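Local coordinates for protein activating signal cointegrator 1 complex subunit 3 (Homo sapiens, PDB 6YXQ) that unwinds duplex DNA in the 3'-5' direction by ATP hydrolysis for alkylation repair, acts in rescue of stalled ribosomes, and binds ASCC2 through its N-terminal region, at the interface of chains A and B. Residues are numbered along the deposited sequence; one frame, centred on the assembly and turned at random. Chains: chain A, Activating signal cointegrator 1 complex subunit 3; chain B, Activating signal cointegrator 1 complex subunit 2.

Contact 1: the interface of chains A and B. Residues chain A 28, 32, 35-36, 39; chain B 40-42.
Helix 30-39 in the N-terminal, ASCC2-binding region of ASCC3 lies against a loop of ASCC2, and B:Tyr40 from that loop spreads its ring along the helix surface. A:Ile35 sits over one face of the ring: its branch methyl CG2 stands 3.6 Å from the ring centroid, a CH-pi contact shifted toward the hydroxyl-bearing rim, while CG1 and CD1 cover the CD1-CE1 side. A:Ile35 has CG1 anti to the backbone N (chi1 165°), which leaves CG2 directed at the ring. The phenol OH of B:Tyr40 lies 3.0 Å from the carboxylate oxygen OE2 of A:Glu28, a hydrogen bond in which the phenol is the natural donor. A:Glu28 precedes the helix, and its extended side chain meets the phenol from the opposite direction, with carboxylate and ring planes 26° apart. At the other end of the tyrosine, A:Lys39 lays its aliphatic CD 3.3 Å from B:Tyr40 CB, crossing at about a right angle. The chain of A:Lys36, bent at chi2 (-67°), passes beside the ring, with CG 3.6 Å from B:Tyr40 CD2. The same CG packs on CG1 of B:Val42, a methyl that also borders the tyrosine ring at its edge, in plane. A leucine in place of B:Tyr40 would probably leave the A:Glu28 carboxylate without its phenol partner and strip A:Ile35 of the flat surface on which its methyl rests. The patch thus joins an apolar ring seat to a polar anchor at the hydroxyl, fastening the helix of the scaffolding subunit to its ubiquitin-binding partner.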
# COMPACT_ATOMS: atom_id res chain seq x y z
N GLU A 28 -16.77 -5.79 -12.23
CA GLU A 28 -16.58 -4.98 -13.42
C GLU A 28 -15.24 -5.41 -14.01
O GLU A 28 -14.23 -5.38 -13.30
CB GLU A 28 -16.57 -3.50 -13.05
CG GLU A 28 -16.72 -2.53 -14.20
CD GLU A 28 -16.89 -1.11 -13.72
OE1 GLU A 28 -17.91 -0.83 -13.06
OE2 GLU A 28 -16.00 -0.28 -13.96
N ASP A 32 -15.05 -1.81 -17.12
CA ASP A 32 -14.13 -1.00 -16.33
C ASP A 32 -12.99 -0.42 -17.18
O ASP A 32 -12.79 0.80 -17.22
CB ASP A 32 -13.57 -1.86 -15.19
CG ASP A 32 -12.29 -1.33 -14.61
OD1 ASP A 32 -12.18 -0.12 -14.39
OD2 ASP A 32 -11.38 -2.15 -14.39
N ILE A 35 -14.01 1.77 -20.62
CA ILE A 35 -14.30 3.20 -20.55
C ILE A 35 -13.00 3.98 -20.38
O ILE A 35 -12.88 5.11 -20.88
CB ILE A 35 -15.34 3.52 -19.47
CG1 ILE A 35 -15.35 5.02 -19.16
CG2 ILE A 35 -15.09 2.70 -18.23
CD1 ILE A 35 -16.57 5.51 -18.42
N LYS A 36 -11.99 3.39 -19.73
CA LYS A 36 -10.67 4.04 -19.67
C LYS A 36 -10.10 4.24 -21.07
O LYS A 36 -9.60 5.32 -21.40
CB LYS A 36 -9.71 3.20 -18.84
CG LYS A 36 -8.94 3.99 -17.80
CD LYS A 36 -7.95 4.98 -18.37
CE LYS A 36 -7.32 5.73 -17.22
NZ LYS A 36 -6.38 6.79 -17.63
N LYS A 39 -11.62 7.17 -22.98
CA LYS A 39 -11.22 8.53 -22.67
C LYS A 39 -9.72 8.73 -22.62
O LYS A 39 -9.27 9.83 -22.27
CB LYS A 39 -11.84 8.96 -21.33
CG LYS A 39 -11.75 7.93 -20.24
CD LYS A 39 -12.67 8.27 -19.09
CE LYS A 39 -13.96 8.96 -19.50
NZ LYS A 39 -14.87 9.08 -18.31
N TYR B 40 -10.77 8.94 -15.72
CA TYR B 40 -11.21 7.67 -15.17
C TYR B 40 -10.05 6.97 -14.46
O TYR B 40 -8.89 7.10 -14.85
CB TYR B 40 -11.74 6.80 -16.30
CG TYR B 40 -12.56 5.61 -15.91
CD1 TYR B 40 -13.92 5.73 -15.61
CD2 TYR B 40 -12.00 4.34 -15.89
CE1 TYR B 40 -14.67 4.63 -15.28
CE2 TYR B 40 -12.74 3.24 -15.56
CZ TYR B 40 -14.08 3.38 -15.25
OH TYR B 40 -14.81 2.26 -14.92
N PHE B 41 -10.39 6.22 -13.42
CA PHE B 41 -9.43 5.42 -12.67
C PHE B 41 -9.87 3.97 -12.69
O PHE B 41 -11.00 3.66 -12.32
CB PHE B 41 -9.33 5.90 -11.21
CG PHE B 41 -8.38 7.04 -11.00
CD1 PHE B 41 -8.80 8.35 -11.18
CD2 PHE B 41 -7.08 6.80 -10.60
CE1 PHE B 41 -7.92 9.40 -10.97
CE2 PHE B 41 -6.20 7.85 -10.39
CZ PHE B 41 -6.62 9.15 -10.57
N VAL B 42 -8.97 3.08 -13.12
CA VAL B 42 -9.27 1.65 -13.09
C VAL B 42 -8.73 1.03 -11.81
O VAL B 42 -7.84 1.56 -11.15
CB VAL B 42 -8.73 0.91 -14.33
CG1 VAL B 42 -9.24 1.55 -15.58
CG2 VAL B 42 -7.21 0.85 -14.32

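Contact 2: the interface of chains A and B. Residues chain A 168, 171-172; chain B 129, 132, 176, 179.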
# COMPACT_ATOMS: atom_id res chain seq x y z
N GLY A 168 5.63 15.76 -3.04
CA GLY A 168 6.51 14.83 -2.37
C GLY A 168 7.64 14.30 -3.23
O GLY A 168 8.16 13.21 -2.96
N LEU A 171 11.09 14.10 -1.46
CA LEU A 171 11.03 13.46 -0.15
C LEU A 171 11.83 12.17 -0.12
O LEU A 171 11.98 11.48 -1.13
CB LEU A 171 9.58 13.17 0.23
CG LEU A 171 8.82 14.29 0.94
CD1 LEU A 171 7.65 13.71 1.70
CD2 LEU A 171 9.74 15.08 1.87
N ALA A 172 12.35 11.85 1.06
CA ALA A 172 13.02 10.58 1.28
C ALA A 172 11.99 9.46 1.43
O ALA A 172 10.98 9.61 2.12
CB ALA A 172 13.90 10.64 2.53
N LEU B 129 2.95 8.43 -1.62
CA LEU B 129 2.97 9.89 -1.69
C LEU B 129 1.56 10.46 -1.74
O LEU B 129 1.28 11.51 -1.14
CB LEU B 129 3.79 10.36 -2.88
CG LEU B 129 5.26 9.93 -2.85
CD1 LEU B 129 5.77 9.72 -4.25
CD2 LEU B 129 6.12 10.93 -2.10
N LEU B 132 0.26 10.41 1.72
CA LEU B 132 0.88 11.52 2.45
C LEU B 132 0.16 12.83 2.16
O LEU B 132 -0.14 13.62 3.08
CB LEU B 132 2.35 11.64 2.07
CG LEU B 132 3.30 12.16 3.14
CD1 LEU B 132 4.71 12.03 2.62
CD2 LEU B 132 3.03 13.60 3.54
N ASN B 176 9.59 3.73 5.92
CA ASN B 176 9.14 5.11 6.10
C ASN B 176 8.36 5.30 7.39
O ASN B 176 7.29 5.91 7.39
CB ASN B 176 8.30 5.55 4.91
CG ASN B 176 8.83 5.05 3.61
OD1 ASN B 176 9.67 5.69 2.98
ND2 ASN B 176 8.35 3.89 3.18
N LEU B 179 7.68 9.18 9.01
CA LEU B 179 6.71 9.94 8.23
C LEU B 179 5.31 9.39 8.42
O LEU B 179 4.35 10.15 8.62
CB LEU B 179 7.11 9.91 6.76
CG LEU B 179 6.60 10.99 5.79
CD1 LEU B 179 6.45 12.34 6.48
CD2 LEU B 179 7.56 11.11 4.61
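An apolar patch between a loop segment of ASCC3 and two helices of ASCC2 makes up this part of the interface, and it secures the stretch that follows helix 147-163 of ASCC3 to its partner. The central side chain is A:Leu171, which hides 41 Å² of its surface against ASCC2. Its methyl CD1 meets CD1 of B:Leu132 tip to tip at 3.5 Å, the two side chains reaching toward each other. The same A:Leu171 methyl also lies 3.9 Å from CD2 of B:Leu179, whose side chain runs at a slant to it. B:Leu132 belongs to helix 114-135 and B:Leu179 to helix 177-190, so one methyl of ASCC3 touches both helices. In B:Leu179, CG is anti to the backbone N (chi1 -158°) and the branch carries CD2 toward the loop.

One turn before B:Leu132 on its helix, B:Leu129 approaches the ASCC3 backbone at A:Gly168. Its CD2 methyl comes within 3.9 Å of the glycine CA, and the glycine carbonyl oxygen is also a neighbour of this methyl. B:Leu129 holds CG anti to its own carbonyl carbon (chi1 -61°), and of its two methyls CD2 is the one turned to the glycine. With no side chain at A:Gly168, the methyl can lie directly against the main chain.

A:Ala172 continues the loop past A:Leu171 and loses 13 Å² of surface to ASCC2. B:Asn176, just ahead of helix 177-190, merely borders the patch. Leucine packing thus holds this ASCC3 loop against the two ASCC2 helices, extending the attachment within the region required for binding ASCC2.

Contact 1 and contact 2 have centres about 28 Å apart and share no residue or helix. They use well-separated stretches of ASCC3: helix 30-39 and A:Glu28 in the loop before it in contact 1, and the loop after helix 147-163 in contact 2. On ASCC2, contact 1 falls in a loop early in the chain, whereas contact 2 uses helices 114-135 and 177-190. Both belong to the one ASCC3-ASCC2 pair. Attachment at two distant places, one combining apolar packing with a hydrogen bond and the other led by leucine packing, would probably limit rotation of the subunits against each other.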